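Local coordinates for protein putative phosphoribosyltransferase (Neisseria gonorrhoeae, PDB 5VOG) that binds the alarmone ppGpp and is probably a metal-binding phosphoribosyltransferase, at residues Ala40-Gly45 with Lys99-Val104. Sequence-based numbering, arbitrary orientation.
Sequences AMIAIG and KNVLVV
I42 and I44 are stitched to L102 and V104 by alternating backbone bonds that run strands 40-45 and 101-104 parallel, with axes 24° apart. I42 N donates to L102 O (2.8 Å), and V104 N returns a bond to I42 O (2.9 Å); in both the donor stands above the carbonyl plane. L102 N reaches A40 O at 2.9 Å, whereas I44 N approaches V104 O nearly along the C=O axis. A weak bond from A40 N to N100 O (3.4 Å) ends the ladder.

On one face, M41 SD lies 3.8 Å from V104 CG2, the methyl beside V104's own backbone N, while M41 CG passes the CB of L102. On the other, I44 CD1 touches V103 CG1 at 3.6 Å, the branch of V103 anti to its backbone N (chi1 178°). I42 CD1 rests on V101 CG2 at 4.0 Å; V101 lies two residues before V103, the register partner of I42, on the same face of the sheet.

The side chain of N100 turns away from 40-45: OD1 accepts from T128 N and ND2 donates to K37 O.

These are central strands of the sheet in a type I phosphoribosyltransferase fold. G45, at the C-terminal end of its strand, touches ppGpp. Helix 49-59 covers the M41 and L102 face, helix 112-121 packs on I42, I44 and V103, and strand 63-75 pairs with the other edge of 40-45.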
ATOM      1  N   ALA A  40       6.855   4.166  13.425  1.00 24.34           N
ATOM      2  CA  ALA A  40       6.527   3.377  12.248  1.00 23.49           C
ATOM      3  C   ALA A  40       5.014   3.271  12.155  1.00 21.97           C
ATOM      4  O   ALA A  40       4.303   3.447  13.151  1.00 24.24           O
ATOM      5  CB  ALA A  40       7.154   1.981  12.316  1.00 25.07           C
ATOM      6  N   MET A  41       4.535   2.999  10.942  1.00 21.33           N
ATOM      7  CA  MET A  41       3.144   2.656  10.682  1.00 20.30           C
ATOM      8  C   MET A  41       3.025   1.150  10.498  1.00 20.30           C
ATOM      9  O   MET A  41       3.963   0.490  10.041  1.00 22.27           O
ATOM     10  CB  MET A  41       2.618   3.359   9.424  1.00 21.10           C
ATOM     11  CG  MET A  41       2.330   4.834   9.623  1.00 22.69           C
ATOM     12  SD  MET A  41       1.794   5.627   8.088  1.00 23.46           S
ATOM     13  CE  MET A  41       3.360   6.197   7.421  1.00 23.13           C
ATOM     14  N   ILE A  42       1.867   0.610  10.862  1.00 19.70           N
ATOM     15  CA  ILE A  42       1.489  -0.753  10.496  1.00 21.01           C
ATOM     16  C   ILE A  42       0.204  -0.628   9.688  1.00 20.06           C
ATOM     17  O   ILE A  42      -0.878  -0.395  10.249  1.00 21.15           O
ATOM     18  CB  ILE A  42       1.305  -1.664  11.715  1.00 21.47           C
ATOM     19  CG1 ILE A  42       2.602  -1.721  12.533  1.00 23.63           C
ATOM     20  CG2 ILE A  42       0.863  -3.062  11.275  1.00 23.18           C
ATOM     21  CD1 ILE A  42       2.460  -2.441  13.858  1.00 25.11           C
ATOM     22  N   ALA A  43       0.321  -0.745   8.364  1.00 20.50           N
ATOM     23  CA  ALA A  43      -0.838  -0.655   7.485  1.00 20.34           C
ATOM     24  C   ALA A  43      -1.565  -1.989   7.453  1.00 20.16           C
ATOM     25  O   ALA A  43      -0.939  -3.041   7.337  1.00 23.67           O
ATOM     26  CB  ALA A  43      -0.405  -0.275   6.068  1.00 21.43           C
ATOM     27  N   ILE A  44      -2.891  -1.946   7.535  1.00 19.22           N
ATOM     28  CA  ILE A  44      -3.706  -3.148   7.386  1.00 20.21           C
ATOM     29  C   ILE A  44      -4.148  -3.222   5.927  1.00 19.75           C
ATOM     30  O   ILE A  44      -5.031  -2.476   5.505  1.00 21.61           O
ATOM     31  CB  ILE A  44      -4.914  -3.143   8.330  1.00 21.36           C
ATOM     32  CG1 ILE A  44      -4.479  -2.935   9.784  1.00 21.34           C
ATOM     33  CG2 ILE A  44      -5.697  -4.444   8.179  1.00 22.51           C
ATOM     34  CD1 ILE A  44      -5.662  -2.644  10.729  1.00 22.91           C
ATOM     35  N   GLY A  45      -3.546  -4.127   5.148  1.00 20.75           N
ATOM     36  CA  GLY A  45      -3.971  -4.281   3.772  1.00 21.02           C
ATOM     37  C   GLY A  45      -5.282  -5.043   3.670  1.00 22.16           C
ATOM     38  O   GLY A  45      -5.670  -5.761   4.589  1.00 23.17           O
ATOM     39  N   LYS A  99       8.963   0.731  20.722  1.00 32.16           N
ATOM     40  CA  LYS A  99       8.707   1.902  19.896  1.00 31.81           C
ATOM     41  C   LYS A  99       7.212   2.201  19.832  1.00 30.26           C
ATOM     42  O   LYS A  99       6.370   1.426  20.290  1.00 31.25           O
ATOM     43  CB  LYS A  99       9.262   1.693  18.483  1.00 32.22           C
ATOM     44  CG  LYS A  99      10.765   1.490  18.432  1.00 35.78           C
ATOM     45  CD  LYS A  99      11.487   2.694  19.004  1.00 40.39           C
ATOM     46  CE  LYS A  99      12.996   2.560  18.895  1.00 44.50           C
ATOM     47  NZ  LYS A  99      13.679   3.778  19.419  1.00 47.32           N
ATOM     48  N   ASN A 100       6.890   3.350  19.243  1.00 29.41           N
ATOM     49  CA  ASN A 100       5.513   3.780  19.039  1.00 28.14           C
ATOM     50  C   ASN A 100       5.094   3.419  17.620  1.00 26.77           C
ATOM     51  O   ASN A 100       5.759   3.821  16.660  1.00 27.41           O
ATOM     52  CB  ASN A 100       5.374   5.287  19.253  1.00 29.73           C
ATOM     53  CG  ASN A 100       5.751   5.713  20.650  1.00 31.74           C
ATOM     54  OD1 ASN A 100       5.519   4.985  21.608  1.00 32.77           O
ATOM     55  ND2 ASN A 100       6.339   6.896  20.772  1.00 33.36           N
ATOM     56  N   VAL A 101       3.994   2.682  17.478  1.00 25.86           N
ATOM     57  CA  VAL A 101       3.535   2.255  16.158  1.00 23.79           C
ATOM     58  C   VAL A 101       2.109   2.739  15.928  1.00 23.34           C
ATOM     59  O   VAL A 101       1.271   2.720  16.838  1.00 24.15           O
ATOM     60  CB  VAL A 101       3.646   0.726  15.971  1.00 24.69           C
ATOM     61  CG1 VAL A 101       5.120   0.293  15.996  1.00 26.53           C
ATOM     62  CG2 VAL A 101       2.830  -0.025  17.007  1.00 25.95           C
ATOM     63  N   LEU A 102       1.843   3.182  14.698  1.00 23.17           N
ATOM     64  CA  LEU A 102       0.560   3.751  14.290  1.00 21.78           C
ATOM     65  C   LEU A 102      -0.096   2.787  13.308  1.00 21.82           C
ATOM     66  O   LEU A 102       0.378   2.623  12.178  1.00 22.36           O
ATOM     67  CB  LEU A 102       0.749   5.125  13.645  1.00 22.85           C
ATOM     68  CG  LEU A 102      -0.534   5.834  13.217  1.00 23.25           C
ATOM     69  CD1 LEU A 102      -1.348   6.229  14.455  1.00 25.73           C
ATOM     70  CD2 LEU A 102      -0.233   7.044  12.337  1.00 24.28           C
ATOM     71  N   VAL A 103      -1.191   2.161  13.730  1.00 21.60           N
ATOM     72  CA  VAL A 103      -1.958   1.267  12.867  1.00 21.05           C
ATOM     73  C   VAL A 103      -2.805   2.122  11.931  1.00 20.74           C
ATOM     74  O   VAL A 103      -3.449   3.072  12.378  1.00 24.34           O
ATOM     75  CB  VAL A 103      -2.829   0.331  13.725  1.00 22.22           C
ATOM     76  CG1 VAL A 103      -3.681  -0.587  12.869  1.00 24.47           C
ATOM     77  CG2 VAL A 103      -1.950  -0.471  14.703  1.00 24.45           C
ATOM     78  N   VAL A 104      -2.807   1.803  10.631  1.00 20.84           N
ATOM     79  CA  VAL A 104      -3.474   2.627   9.618  1.00 20.41           C
ATOM     80  C   VAL A 104      -4.470   1.777   8.833  1.00 20.60           C
ATOM     81  O   VAL A 104      -4.125   0.692   8.354  1.00 20.75           O
ATOM     82  CB  VAL A 104      -2.460   3.283   8.657  1.00 20.42           C
ATOM     83  CG1 VAL A 104      -3.189   4.077   7.570  1.00 21.51           C
ATOM     84  CG2 VAL A 104      -1.462   4.151   9.416  1.00 22.04           C
TER